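Local atomic coordinates of D-glyceraldehyde dehydrogenase (NADP(+)) (Thermoplasma acidophilum, PDB entry 5IZD), a protein that catalyses the NADP-dependent oxidation of D-glyceraldehyde to (R)-glycerate in the non-phosphorylated Entner-Doudoroff pathway. Residues K251-V256 and I428-L433. Residues are numbered along the deposited sequence; the frame is centred on the assembly and turned at random.
Sequences KAPFMV and IRFGEL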
ATOM      1  N   LYS A 251      -4.505  -7.245 -29.980  1.00 29.06           N
ATOM      2  CA  LYS A 251      -5.423  -7.105 -31.084  1.00 29.09           C
ATOM      3  C   LYS A 251      -6.572  -6.279 -30.631  1.00 28.88           C
ATOM      4  O   LYS A 251      -7.694  -6.770 -30.504  1.00 29.24           O
ATOM      5  CB  LYS A 251      -5.818  -8.486 -31.583  1.00 29.49           C
ATOM      6  CG  LYS A 251      -6.714  -8.524 -32.826  1.00 30.17           C
ATOM      7  CD  LYS A 251      -5.881  -8.680 -34.113  1.00 30.29           C
ATOM      8  CE  LYS A 251      -6.730  -8.482 -35.358  1.00 30.86           C
ATOM      9  NZ  LYS A 251      -5.838  -8.106 -36.474  1.00 31.12           N
ATOM     10  N   ALA A 252      -6.284  -5.009 -30.430  1.00 28.31           N
ATOM     11  CA  ALA A 252      -7.182  -4.120 -29.749  1.00 28.08           C
ATOM     12  C   ALA A 252      -8.499  -3.889 -30.491  1.00 28.50           C
ATOM     13  O   ALA A 252      -8.475  -3.424 -31.647  1.00 28.80           O
ATOM     14  CB  ALA A 252      -6.497  -2.791 -29.505  1.00 27.87           C
ATOM     15  N   PRO A 253      -9.642  -4.235 -29.848  1.00 28.45           N
ATOM     16  CA  PRO A 253     -10.891  -3.807 -30.451  1.00 28.89           C
ATOM     17  C   PRO A 253     -11.150  -2.313 -30.232  1.00 28.90           C
ATOM     18  O   PRO A 253     -10.923  -1.796 -29.132  1.00 28.47           O
ATOM     19  CB  PRO A 253     -11.952  -4.646 -29.702  1.00 28.96           C
ATOM     20  CG  PRO A 253     -11.406  -4.812 -28.315  1.00 28.56           C
ATOM     21  CD  PRO A 253      -9.852  -4.817 -28.507  1.00 28.18           C
ATOM     22  N   PHE A 254     -11.680  -1.673 -31.264  1.00 29.33           N
ATOM     23  CA  PHE A 254     -12.082  -0.281 -31.253  1.00 29.71           C
ATOM     24  C   PHE A 254     -13.616  -0.216 -31.384  1.00 30.69           C
ATOM     25  O   PHE A 254     -14.174  -0.465 -32.473  1.00 31.09           O
ATOM     26  CB  PHE A 254     -11.403   0.441 -32.409  1.00 29.68           C
ATOM     27  CG  PHE A 254     -11.371   1.934 -32.270  1.00 29.70           C
ATOM     28  CD1 PHE A 254     -12.503   2.691 -32.536  1.00 30.23           C
ATOM     29  CD2 PHE A 254     -10.227   2.581 -31.847  1.00 29.26           C
ATOM     30  CE1 PHE A 254     -12.480   4.072 -32.406  1.00 30.40           C
ATOM     31  CE2 PHE A 254     -10.209   3.951 -31.689  1.00 29.42           C
ATOM     32  CZ  PHE A 254     -11.331   4.701 -31.969  1.00 29.95           C
ATOM     33  N   MET A 255     -14.290   0.181 -30.296  1.00 31.19           N
ATOM     34  CA  MET A 255     -15.738   0.045 -30.196  1.00 32.26           C
ATOM     35  C   MET A 255     -16.406   1.420 -30.151  1.00 32.94           C
ATOM     36  O   MET A 255     -16.081   2.236 -29.300  1.00 33.31           O
ATOM     37  CB  MET A 255     -16.064  -0.757 -28.913  1.00 32.47           C
ATOM     38  CG  MET A 255     -15.601  -2.213 -28.988  1.00 32.47           C
ATOM     39  SD  MET A 255     -15.522  -3.046 -27.368  1.00 32.49           S
ATOM     40  CE  MET A 255     -14.024  -2.300 -26.718  1.00 31.90           C
ATOM     41  N   VAL A 256     -17.353   1.678 -31.039  1.00 33.54           N
ATOM     42  CA  VAL A 256     -17.998   2.973 -31.169  1.00 34.02           C
ATOM     43  C   VAL A 256     -19.498   2.715 -31.046  1.00 34.86           C
ATOM     44  O   VAL A 256     -20.149   2.218 -31.966  1.00 34.95           O
ATOM     45  CB  VAL A 256     -17.656   3.635 -32.516  1.00 34.22           C
ATOM     46  CG1 VAL A 256     -18.286   5.022 -32.619  1.00 34.73           C
ATOM     47  CG2 VAL A 256     -16.106   3.709 -32.703  1.00 33.48           C
ATOM     48  N   ILE A 428     -14.933  -5.953 -20.206  1.00 31.27           N
ATOM     49  CA  ILE A 428     -13.905  -5.928 -21.287  1.00 30.60           C
ATOM     50  C   ILE A 428     -12.627  -6.419 -20.671  1.00 29.44           C
ATOM     51  O   ILE A 428     -11.961  -5.702 -19.893  1.00 28.64           O
ATOM     52  CB  ILE A 428     -13.684  -4.518 -21.928  1.00 30.80           C
ATOM     53  CG1 ILE A 428     -14.958  -3.998 -22.600  1.00 31.57           C
ATOM     54  CG2 ILE A 428     -12.518  -4.526 -22.919  1.00 30.43           C
ATOM     55  CD1 ILE A 428     -15.260  -4.671 -23.909  1.00 31.97           C
ATOM     56  N   ARG A 429     -12.291  -7.658 -21.020  1.00 29.06           N
ATOM     57  CA  ARG A 429     -11.242  -8.362 -20.326  1.00 28.63           C
ATOM     58  C   ARG A 429      -9.951  -8.084 -21.029  1.00 28.10           C
ATOM     59  O   ARG A 429      -9.348  -9.008 -21.617  1.00 28.07           O
ATOM     60  CB  ARG A 429     -11.553  -9.842 -20.272  1.00 28.90           C
ATOM     61  CG  ARG A 429     -12.774 -10.172 -19.431  1.00 29.36           C
ATOM     62  CD  ARG A 429     -12.441 -10.233 -17.957  1.00 29.24           C
ATOM     63  NE  ARG A 429     -11.644 -11.392 -17.635  1.00 29.07           N
ATOM     64  CZ  ARG A 429     -11.094 -11.621 -16.437  1.00 28.96           C
ATOM     65  NH1 ARG A 429     -11.259 -10.768 -15.440  1.00 28.95           N
ATOM     66  NH2 ARG A 429     -10.363 -12.708 -16.232  1.00 28.89           N
ATOM     67  N   PHE A 430      -9.559  -6.803 -20.999  1.00 27.77           N
ATOM     68  CA  PHE A 430      -8.319  -6.318 -21.636  1.00 27.56           C
ATOM     69  C   PHE A 430      -7.563  -5.551 -20.573  1.00 27.33           C
ATOM     70  O   PHE A 430      -8.181  -5.022 -19.642  1.00 27.56           O
ATOM     71  CB  PHE A 430      -8.616  -5.436 -22.850  1.00 27.56           C
ATOM     72  CG  PHE A 430      -8.891  -6.237 -24.069  1.00 27.80           C
ATOM     73  CD1 PHE A 430     -10.093  -6.928 -24.199  1.00 28.11           C
ATOM     74  CD2 PHE A 430      -7.922  -6.383 -25.051  1.00 27.60           C
ATOM     75  CE1 PHE A 430     -10.338  -7.751 -25.288  1.00 28.36           C
ATOM     76  CE2 PHE A 430      -8.152  -7.202 -26.147  1.00 27.94           C
ATOM     77  CZ  PHE A 430      -9.370  -7.885 -26.270  1.00 28.37           C
ATOM     78  N   GLY A 431      -6.246  -5.525 -20.705  1.00 26.93           N
ATOM     79  CA  GLY A 431      -5.384  -4.829 -19.727  1.00 26.73           C
ATOM     80  C   GLY A 431      -5.548  -3.327 -19.743  1.00 26.84           C
ATOM     81  O   GLY A 431      -5.432  -2.694 -18.681  1.00 26.75           O
ATOM     82  N   GLU A 432      -5.857  -2.759 -20.908  1.00 27.16           N
ATOM     83  CA  GLU A 432      -6.124  -1.322 -21.023  1.00 27.60           C
ATOM     84  C   GLU A 432      -7.401  -1.041 -21.802  1.00 27.81           C
ATOM     85  O   GLU A 432      -7.604  -1.587 -22.900  1.00 27.52           O
ATOM     86  CB  GLU A 432      -4.951  -0.568 -21.675  1.00 28.02           C
ATOM     87  CG  GLU A 432      -3.632  -0.825 -20.995  1.00 28.20           C
ATOM     88  CD  GLU A 432      -2.447  -0.142 -21.636  1.00 28.67           C
ATOM     89  OE1 GLU A 432      -1.472   0.031 -20.873  1.00 28.91           O
ATOM     90  OE2 GLU A 432      -2.410   0.136 -22.887  1.00 29.48           O
ATOM     91  N   LEU A 433      -8.298  -0.233 -21.196  1.00 28.06           N
ATOM     92  CA  LEU A 433      -9.481   0.248 -21.880  1.00 28.61           C
ATOM     93  C   LEU A 433      -9.389   1.779 -21.953  1.00 28.86           C
ATOM     94  O   LEU A 433      -9.363   2.438 -20.931  1.00 29.18           O
ATOM     95  CB  LEU A 433     -10.764  -0.255 -21.194  1.00 28.99           C
ATOM     96  CG  LEU A 433     -12.091   0.268 -21.739  1.00 29.63           C
ATOM     97  CD1 LEU A 433     -12.402  -0.190 -23.153  1.00 29.83           C
ATOM     98  CD2 LEU A 433     -13.209  -0.116 -20.788  1.00 30.19           C
TER
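Pro253 and Met255, alternate residues of strand 252-256, face the link 428-431 and the strand that follows it, with no hydrogen bond between the two backbones because strand 410-414 runs between them in the parallel part of the sheet. This is the alpha/beta catalytic domain of the aldehyde dehydrogenase fold, and 428-433 is where helix 418-427 gives way to strand 432-435. Contact is therefore made mainly by side chains, over one surface of the sheet. Pro253 and Phe430 meet tip to tip: Pro253 CD stands 4.1 Å from the centroid of the Phe430 ring, 26° off its normal, which meets the geometry of a CH-pi contact. Pro253 CD lies 3.7 Å above the Phe430 ring plane, displaced toward the rim and equally near Phe430 CE2 and CZ. Phe430 also makes a cation-pi contact with Arg451. On the side of 432-435 away from strand 410-414, Glu432 and Leu433 pair in parallel with a strand of a second subunit, which carries the sheet across the interface. Helix 395-403 packs on the same surface as Pro253, its Met398 and Ala402 touching Met255. Met255 SD lies 3.8 Å from Ile428 CD1, and the bend at chi3 (-75°) puts Met255 CE 3.9 Å from the same Ile428 CD1.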